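Local coordinates for homoserine kinase (Cytophaga hutchinsonii, PDB 4P52), which probably catalyses the ATP-dependent phosphorylation of L-homoserine to O-phospho-L-homoserine, as a member of the GHMP kinase family, at residues S159-N164 against R177-L182. Numbering follows the deposited sequence.
Sequences SAHADN and RSYDPL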
loop_
_atom_site.group_PDB
_atom_site.type_symbol
_atom_site.label_atom_id
_atom_site.label_comp_id
_atom_site.label_asym_id
_atom_site.label_seq_id
_atom_site.Cartn_x
_atom_site.Cartn_y
_atom_site.Cartn_z
ATOM N N SER A 159 10.028 -5.937 22.643
ATOM C CA SER A 159 9.799 -5.741 21.218
ATOM C C SER A 159 8.622 -6.617 20.759
ATOM O O SER A 159 8.693 -7.844 20.845
ATOM C CB SER A 159 11.103 -6.116 20.486
ATOM O OG SER A 159 10.933 -6.253 19.094
ATOM N N ALA A 160 7.545 -6.001 20.275
ATOM C CA ALA A 160 6.362 -6.762 19.821
ATOM C C ALA A 160 6.061 -6.581 18.336
ATOM O O ALA A 160 6.121 -5.463 17.819
ATOM C CB ALA A 160 5.141 -6.411 20.657
ATOM N N HIS A 161 5.739 -7.673 17.643
ATOM C CA HIS A 161 5.471 -7.568 16.200
ATOM C C HIS A 161 4.057 -7.953 15.829
ATOM O O HIS A 161 3.738 -9.133 15.758
ATOM C CB HIS A 161 6.493 -8.349 15.366
ATOM C CG HIS A 161 7.874 -7.774 15.418
ATOM N ND1 HIS A 161 8.908 -8.379 16.107
ATOM C CD2 HIS A 161 8.386 -6.637 14.887
ATOM C CE1 HIS A 161 10.001 -7.649 15.983
ATOM N NE2 HIS A 161 9.713 -6.587 15.249
ATOM N N ALA A 162 3.218 -6.950 15.582
ATOM C CA ALA A 162 1.815 -7.175 15.281
ATOM C C ALA A 162 1.624 -7.953 14.006
ATOM O O ALA A 162 0.658 -8.702 13.879
ATOM C CB ALA A 162 1.059 -5.880 15.223
ATOM N N ASP A 163 2.547 -7.805 13.065
ATOM C CA ASP A 163 2.436 -8.566 11.829
ATOM C C ASP A 163 2.782 -10.039 12.006
ATOM O O ASP A 163 2.538 -10.841 11.108
ATOM C CB ASP A 163 3.210 -7.940 10.676
ATOM C CG ASP A 163 4.711 -7.907 10.902
ATOM O OD1 ASP A 163 5.211 -8.315 11.992
ATOM O OD2 ASP A 163 5.394 -7.443 9.954
ATOM N N ASN A 164 3.313 -10.402 13.173
ATOM C CA ASN A 164 3.323 -11.823 13.581
ATOM C C ASN A 164 2.112 -12.165 14.461
ATOM O O ASN A 164 1.379 -13.115 14.177
ATOM C CB ASN A 164 4.598 -12.185 14.326
ATOM C CG ASN A 164 5.832 -12.118 13.453
ATOM O OD1 ASN A 164 6.716 -11.305 13.714
ATOM N ND2 ASN A 164 5.925 -12.987 12.440
ATOM N N ARG A 177 -1.914 -1.457 9.809
ATOM C CA ARG A 177 -1.945 -0.155 9.209
ATOM C C ARG A 177 -1.222 0.878 10.085
ATOM O O ARG A 177 -0.637 1.818 9.560
ATOM C CB ARG A 177 -3.401 0.225 8.987
ATOM C CG ARG A 177 -3.626 1.379 8.042
ATOM C CD ARG A 177 -4.382 2.434 8.802
ATOM N NE ARG A 177 -3.508 3.509 9.268
ATOM C CZ ARG A 177 -3.698 4.219 10.380
ATOM N NH1 ARG A 177 -4.697 3.946 11.193
ATOM N NH2 ARG A 177 -2.860 5.199 10.694
ATOM N N SER A 178 -1.275 0.692 11.404
ATOM C CA SER A 178 -0.578 1.532 12.373
ATOM C C SER A 178 -0.316 0.744 13.665
ATOM O O SER A 178 -1.094 -0.148 13.999
ATOM C CB SER A 178 -1.415 2.784 12.656
ATOM O OG SER A 178 -0.916 3.533 13.753
ATOM N N TYR A 179 0.780 1.057 14.370
ATOM C CA TYR A 179 1.109 0.446 15.688
ATOM C C TYR A 179 0.521 1.268 16.820
ATOM O O TYR A 179 0.024 0.719 17.799
ATOM C CB TYR A 179 2.621 0.274 15.908
ATOM C CG TYR A 179 3.172 -1.075 15.465
ATOM C CD1 TYR A 179 3.473 -1.323 14.108
ATOM C CD2 TYR A 179 3.411 -2.117 16.392
ATOM C CE1 TYR A 179 3.978 -2.561 13.687
ATOM C CE2 TYR A 179 3.927 -3.361 15.975
ATOM C CZ TYR A 179 4.207 -3.581 14.625
ATOM O OH TYR A 179 4.715 -4.798 14.176
ATOM N N ASP A 180 0.578 2.586 16.700
ATOM C CA ASP A 180 -0.027 3.450 17.700
ATOM C C ASP A 180 -0.886 4.541 17.026
ATOM O O ASP A 180 -0.356 5.489 16.427
ATOM C CB ASP A 180 1.040 4.035 18.640
ATOM C CG ASP A 180 0.445 4.622 19.920
ATOM O OD1 ASP A 180 -0.659 4.204 20.331
ATOM O OD2 ASP A 180 1.086 5.504 20.526
ATOM N N PRO A 181 -2.223 4.388 17.101
ATOM C CA PRO A 181 -2.897 3.269 17.801
ATOM C C PRO A 181 -2.876 1.992 16.960
ATOM O O PRO A 181 -2.650 2.056 15.751
ATOM C CB PRO A 181 -4.324 3.784 17.982
ATOM C CG PRO A 181 -4.529 4.744 16.840
ATOM C CD PRO A 181 -3.183 5.284 16.420
ATOM N N LEU A 182 -3.102 0.844 17.588
ATOM C CA LEU A 182 -2.980 -0.436 16.892
ATOM C C LEU A 182 -4.151 -0.632 15.940
ATOM O O LEU A 182 -5.310 -0.731 16.364
ATOM C CB LEU A 182 -2.878 -1.572 17.899
ATOM C CG LEU A 182 -2.418 -2.958 17.437
ATOM C CD1 LEU A 182 -1.268 -2.903 16.434
ATOM C CD2 LEU A 182 -2.048 -3.790 18.660
#
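Tyr179 reaches across to the start of helix 162-170 with its ring, and CA of His161 sits at the hydroxyl-bearing edge, near the ring plane and 3.5 Å from Tyr179 OH. Ala160 O, 3.6 Å from Tyr179 CE2, and Ala162 N both approach this ring obliquely; Tyr179 OH in turn lies at the edge of the His161 imidazole, close to its plane. The one hydrogen bond across the contact runs from Ala162 N to Tyr179 OH at 3.0 Å. The bond is bent, with an N-H...O angle of 133°, and the tyrosine is poorly ordered, so its exact geometry should not be pressed. It engages an amide in the first turn of the helix, just past the N-cap residue His161. Ala162 CB packs 3.9 Å from Tyr179 CE2 and also meets Leu182 CD1 at 4.0 Å. Within 177-182, Ser178 OG donates to Pro181 O, 3.0 Å away, across a turn with a cis peptide before Pro181, next to a classic beta bulge, Arg177 and Ser178 both facing Asp183. The contact thus joins the hairpin turn between strands 173-178 and 183-187 to the N-terminus of helix 162-170, with Met150 of helix 146-157 packing against both Ala162 and Tyr179.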